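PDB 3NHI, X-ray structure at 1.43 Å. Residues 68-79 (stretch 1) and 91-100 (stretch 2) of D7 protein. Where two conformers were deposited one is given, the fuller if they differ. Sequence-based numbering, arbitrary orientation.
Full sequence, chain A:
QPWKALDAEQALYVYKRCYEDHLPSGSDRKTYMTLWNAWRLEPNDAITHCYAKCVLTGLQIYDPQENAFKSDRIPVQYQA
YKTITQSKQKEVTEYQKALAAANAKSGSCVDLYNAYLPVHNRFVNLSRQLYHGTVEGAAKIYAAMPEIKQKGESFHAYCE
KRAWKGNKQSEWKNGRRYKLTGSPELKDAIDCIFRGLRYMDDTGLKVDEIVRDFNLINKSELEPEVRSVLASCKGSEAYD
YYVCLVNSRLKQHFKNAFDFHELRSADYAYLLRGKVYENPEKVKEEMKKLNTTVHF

Stretch 1 (68-79) AFKSDRIPVQYQ
Stretch 2, residues 91-100: EVTEYQKALA

How do the two backbones lie? Stretch 2 is helix throughout, while stretch 1 opens as a strand at Ala68 and Phe69, passes through a type I turn from Lys70 to Arg73 (Arg73 N to Lys70 O, 3.0 Å) and continues as a helix. The helices run nearly antiparallel, at 152°, with axes 9.1 Å apart at closest. The register sets Ser71 CA 4.9 Å from Gln96 CA and Pro75 CA 6.4 Å from Val92 CA; together the stretches bury 562 Å².

What fills the centre? Buried Ile74 (chi1 m, chi2 p) points toward stretch 2 as a knob among Val92, Tyr95, Gln96 and Leu99. Its CD1 lies 3.5 Å from Leu99 CD1, and its CG2 reaches Tyr95 CD2 at 3.7 Å and Val92 CG1 at 4.0 Å. Leu99 (m, t) also sends CD2 to within 3.9 Å of Phe69 CD1; Phe69 has chi1 m, chi2 -75°. Tyr95 (chi1 t, chi2 23°) leaves sideways but brings its ring back, one face covered by Ile74. Ile74, Val92 and Leu99, all buried, offer purely apolar side chains.

How does Val92 serve three neighbours? Besides meeting Ile74, with chi1 t it directs CG2 over the Tyr78 ring face, 3.7 Å from the centroid and 18° off the normal, a CH-pi contact. Its CG1 rests 4.0 Å from Pro75 CA. Buried Tyr78 (chi1 t, chi2 60°) and Tyr95 pair apolar rings with OH groups hydrogen-bonded elsewhere in the structure.

What polar link closes the contact? Gln96 is extended (t, t, chi3 22°), and its NE2 donates to Asp72 OD1 at 2.9 Å, N-H...O angle 144°. Exposed Asp72 (chi1 m, chi2 1°) points CA-to-CB away, yet its carboxylate comes nearer. Small Ser71 (chi1 p) sits where the backbones come close, its O 3.4 Å from Gln96 CG and its CB 4.0 Å from Ala100 CB; its OG makes a weak 3.3 Å hydrogen bond to Asp72 OD1.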

# COMPACT_ATOMS: atom_id res chain seq x y z
N ALA A 68 20.58 2.85 7.14
CA ALA A 68 21.51 2.58 6.05
C ALA A 68 20.78 2.54 4.72
O ALA A 68 19.65 2.06 4.64
CB ALA A 68 22.23 1.25 6.28
N PHE A 69 21.44 3.05 3.68
CA PHE A 69 21.06 2.80 2.30
C PHE A 69 21.50 1.38 1.94
O PHE A 69 22.64 0.99 2.21
CB PHE A 69 21.69 3.82 1.36
CG PHE A 69 21.10 5.20 1.47
CD1 PHE A 69 19.85 5.49 0.93
CD2 PHE A 69 21.79 6.22 2.12
CE1 PHE A 69 19.29 6.76 1.03
CE2 PHE A 69 21.24 7.50 2.21
CZ PHE A 69 19.99 7.77 1.67
N LYS A 70 20.58 0.62 1.37
CA LYS A 70 20.81 -0.79 1.11
C LYS A 70 21.15 -1.01 -0.36
O LYS A 70 20.33 -1.48 -1.16
CB LYS A 70 19.59 -1.59 1.54
CG LYS A 70 19.24 -1.40 3.02
CD LYS A 70 20.32 -1.96 3.94
CE LYS A 70 20.34 -3.48 3.88
NZ LYS A 70 21.43 -4.07 4.72
N SER A 71 22.39 -0.68 -0.72
CA SER A 71 22.83 -0.66 -2.12
C SER A 71 22.62 -1.99 -2.85
O SER A 71 22.26 -2.00 -4.02
CB SER A 71 24.31 -0.25 -2.21
OG SER A 71 25.18 -1.25 -1.69
N ASP A 72 22.83 -3.10 -2.15
CA ASP A 72 22.77 -4.40 -2.81
C ASP A 72 21.36 -4.84 -3.16
O ASP A 72 21.17 -5.79 -3.93
CB ASP A 72 23.49 -5.47 -1.99
CG ASP A 72 25.02 -5.33 -2.00
OD1 ASP A 72 25.57 -4.39 -2.62
OD2 ASP A 72 25.66 -6.17 -1.37
N ARG A 73 20.36 -4.15 -2.62
CA ARG A 73 18.97 -4.44 -2.96
C ARG A 73 18.61 -3.97 -4.35
O ARG A 73 17.69 -4.52 -4.96
CB ARG A 73 18.00 -3.85 -1.93
CG ARG A 73 18.12 -4.53 -0.57
CD ARG A 73 17.18 -3.91 0.44
NE ARG A 73 17.31 -4.54 1.76
CZ ARG A 73 16.67 -4.14 2.85
NH1 ARG A 73 15.87 -3.09 2.82
NH2 ARG A 73 16.82 -4.79 3.99
N ILE A 74 19.34 -2.99 -4.87
CA ILE A 74 19.03 -2.44 -6.19
C ILE A 74 19.21 -3.50 -7.30
O ILE A 74 18.31 -3.69 -8.12
CB ILE A 74 19.79 -1.10 -6.45
CG1 ILE A 74 19.00 0.07 -5.86
CG2 ILE A 74 20.03 -0.85 -7.95
CD1 ILE A 74 18.72 -0.05 -4.37
N PRO A 75 20.34 -4.22 -7.31
CA PRO A 75 20.44 -5.29 -8.30
C PRO A 75 19.40 -6.41 -8.11
O PRO A 75 18.99 -7.02 -9.09
CB PRO A 75 21.87 -5.82 -8.11
CG PRO A 75 22.62 -4.62 -7.62
CD PRO A 75 21.65 -3.96 -6.67
N VAL A 76 18.97 -6.67 -6.87
CA VAL A 76 17.94 -7.68 -6.63
C VAL A 76 16.61 -7.22 -7.25
O VAL A 76 15.93 -8.00 -7.92
CB VAL A 76 17.78 -7.98 -5.12
CG1 VAL A 76 16.61 -8.92 -4.87
CG2 VAL A 76 19.07 -8.58 -4.55
N GLN A 77 16.25 -5.96 -7.02
CA GLN A 77 15.05 -5.38 -7.60
C GLN A 77 15.11 -5.46 -9.12
O GLN A 77 14.13 -5.85 -9.77
CB GLN A 77 14.89 -3.92 -7.16
CG GLN A 77 13.63 -3.24 -7.69
CD GLN A 77 12.33 -3.79 -7.09
OE1 GLN A 77 12.32 -4.39 -6.01
NE2 GLN A 77 11.23 -3.58 -7.79
N TYR A 78 16.25 -5.09 -9.68
CA TYR A 78 16.47 -5.20 -11.12
C TYR A 78 16.30 -6.63 -11.64
O TYR A 78 15.56 -6.86 -12.59
CB TYR A 78 17.87 -4.70 -11.47
CG TYR A 78 18.33 -5.05 -12.87
CD1 TYR A 78 17.63 -4.61 -13.99
CD2 TYR A 78 19.49 -5.80 -13.08
CE1 TYR A 78 18.05 -4.92 -15.28
CE2 TYR A 78 19.93 -6.12 -14.37
CZ TYR A 78 19.20 -5.67 -15.46
OH TYR A 78 19.61 -5.96 -16.74
N GLN A 79 16.98 -7.58 -11.02
CA GLN A 79 16.99 -8.95 -11.52
C GLN A 79 15.60 -9.57 -11.55
O GLN A 79 15.30 -10.36 -12.44
CB GLN A 79 17.91 -9.83 -10.67
CG GLN A 79 19.38 -9.54 -10.87
CD GLN A 79 19.91 -10.01 -12.20
OE1 GLN A 79 19.44 -11.01 -12.74
NE2 GLN A 79 20.90 -9.31 -12.73
N GLU A 91 23.98 0.35 -15.96
CA GLU A 91 23.36 1.48 -15.26
C GLU A 91 22.92 1.07 -13.86
O GLU A 91 23.05 1.85 -12.91
CB GLU A 91 22.18 2.03 -16.07
CG GLU A 91 22.60 2.81 -17.31
CD GLU A 91 21.44 3.14 -18.23
OE1 GLU A 91 21.67 3.24 -19.46
OE2 GLU A 91 20.31 3.31 -17.74
N VAL A 92 22.40 -0.15 -13.73
CA VAL A 92 22.00 -0.69 -12.44
C VAL A 92 23.19 -0.74 -11.46
O VAL A 92 23.06 -0.33 -10.30
CB VAL A 92 21.36 -2.09 -12.61
CG1 VAL A 92 21.11 -2.75 -11.26
CG2 VAL A 92 20.06 -1.98 -13.40
N THR A 93 24.33 -1.22 -11.93
CA THR A 93 25.56 -1.23 -11.14
C THR A 93 25.96 0.19 -10.72
O THR A 93 26.36 0.42 -9.57
CB THR A 93 26.67 -1.91 -11.94
OG1 THR A 93 26.42 -3.32 -11.93
CG2 THR A 93 28.07 -1.64 -11.35
N GLU A 94 25.85 1.14 -11.65
CA GLU A 94 26.19 2.53 -11.35
C GLU A 94 25.25 3.11 -10.29
O GLU A 94 25.70 3.84 -9.40
CB GLU A 94 26.20 3.39 -12.63
CG GLU A 94 27.36 3.07 -13.60
CD GLU A 94 27.13 3.51 -15.05
OE1 GLU A 94 25.99 3.89 -15.43
OE2 GLU A 94 28.10 3.44 -15.83
N TYR A 95 23.97 2.76 -10.36
CA TYR A 95 22.98 3.19 -9.36
C TYR A 95 23.30 2.61 -7.98
O TYR A 95 23.35 3.33 -6.99
CB TYR A 95 21.59 2.77 -9.85
CG TYR A 95 20.38 3.21 -9.06
CD1 TYR A 95 20.39 4.31 -8.20
CD2 TYR A 95 19.18 2.50 -9.20
CE1 TYR A 95 19.22 4.68 -7.52
CE2 TYR A 95 18.04 2.86 -8.52
CZ TYR A 95 18.07 3.94 -7.67
OH TYR A 95 16.90 4.27 -7.02
N GLN A 96 23.55 1.30 -7.95
CA GLN A 96 24.00 0.62 -6.74
C GLN A 96 25.21 1.32 -6.12
O GLN A 96 25.26 1.58 -4.92
CB GLN A 96 24.34 -0.84 -7.08
CG GLN A 96 25.01 -1.62 -5.95
CD GLN A 96 25.60 -2.94 -6.41
OE1 GLN A 96 25.88 -3.14 -7.59
NE2 GLN A 96 25.79 -3.86 -5.46
N LYS A 97 26.20 1.64 -6.96
CA LYS A 97 27.42 2.25 -6.48
C LYS A 97 27.19 3.66 -5.94
O LYS A 97 27.72 4.01 -4.89
CB LYS A 97 28.51 2.21 -7.55
CG LYS A 97 29.09 0.79 -7.69
CD LYS A 97 29.85 0.55 -9.00
CE LYS A 97 31.16 1.30 -9.05
NZ LYS A 97 31.90 0.86 -10.28
N ALA A 98 26.37 4.45 -6.62
CA ALA A 98 26.01 5.78 -6.12
C ALA A 98 25.32 5.71 -4.76
O ALA A 98 25.58 6.53 -3.87
CB ALA A 98 25.14 6.52 -7.14
N LEU A 99 24.46 4.70 -4.57
CA LEU A 99 23.84 4.49 -3.26
C LEU A 99 24.83 4.07 -2.18
O LEU A 99 24.70 4.46 -1.01
CB LEU A 99 22.71 3.46 -3.36
CG LEU A 99 21.41 4.05 -3.89
CD1 LEU A 99 20.48 2.95 -4.30
CD2 LEU A 99 20.75 4.93 -2.82
N ALA A 100 25.81 3.26 -2.56
CA ALA A 100 26.86 2.85 -1.63
C ALA A 100 27.70 4.04 -1.14
O ALA A 100 28.26 3.99 -0.04
CB ALA A 100 27.75 1.76 -2.23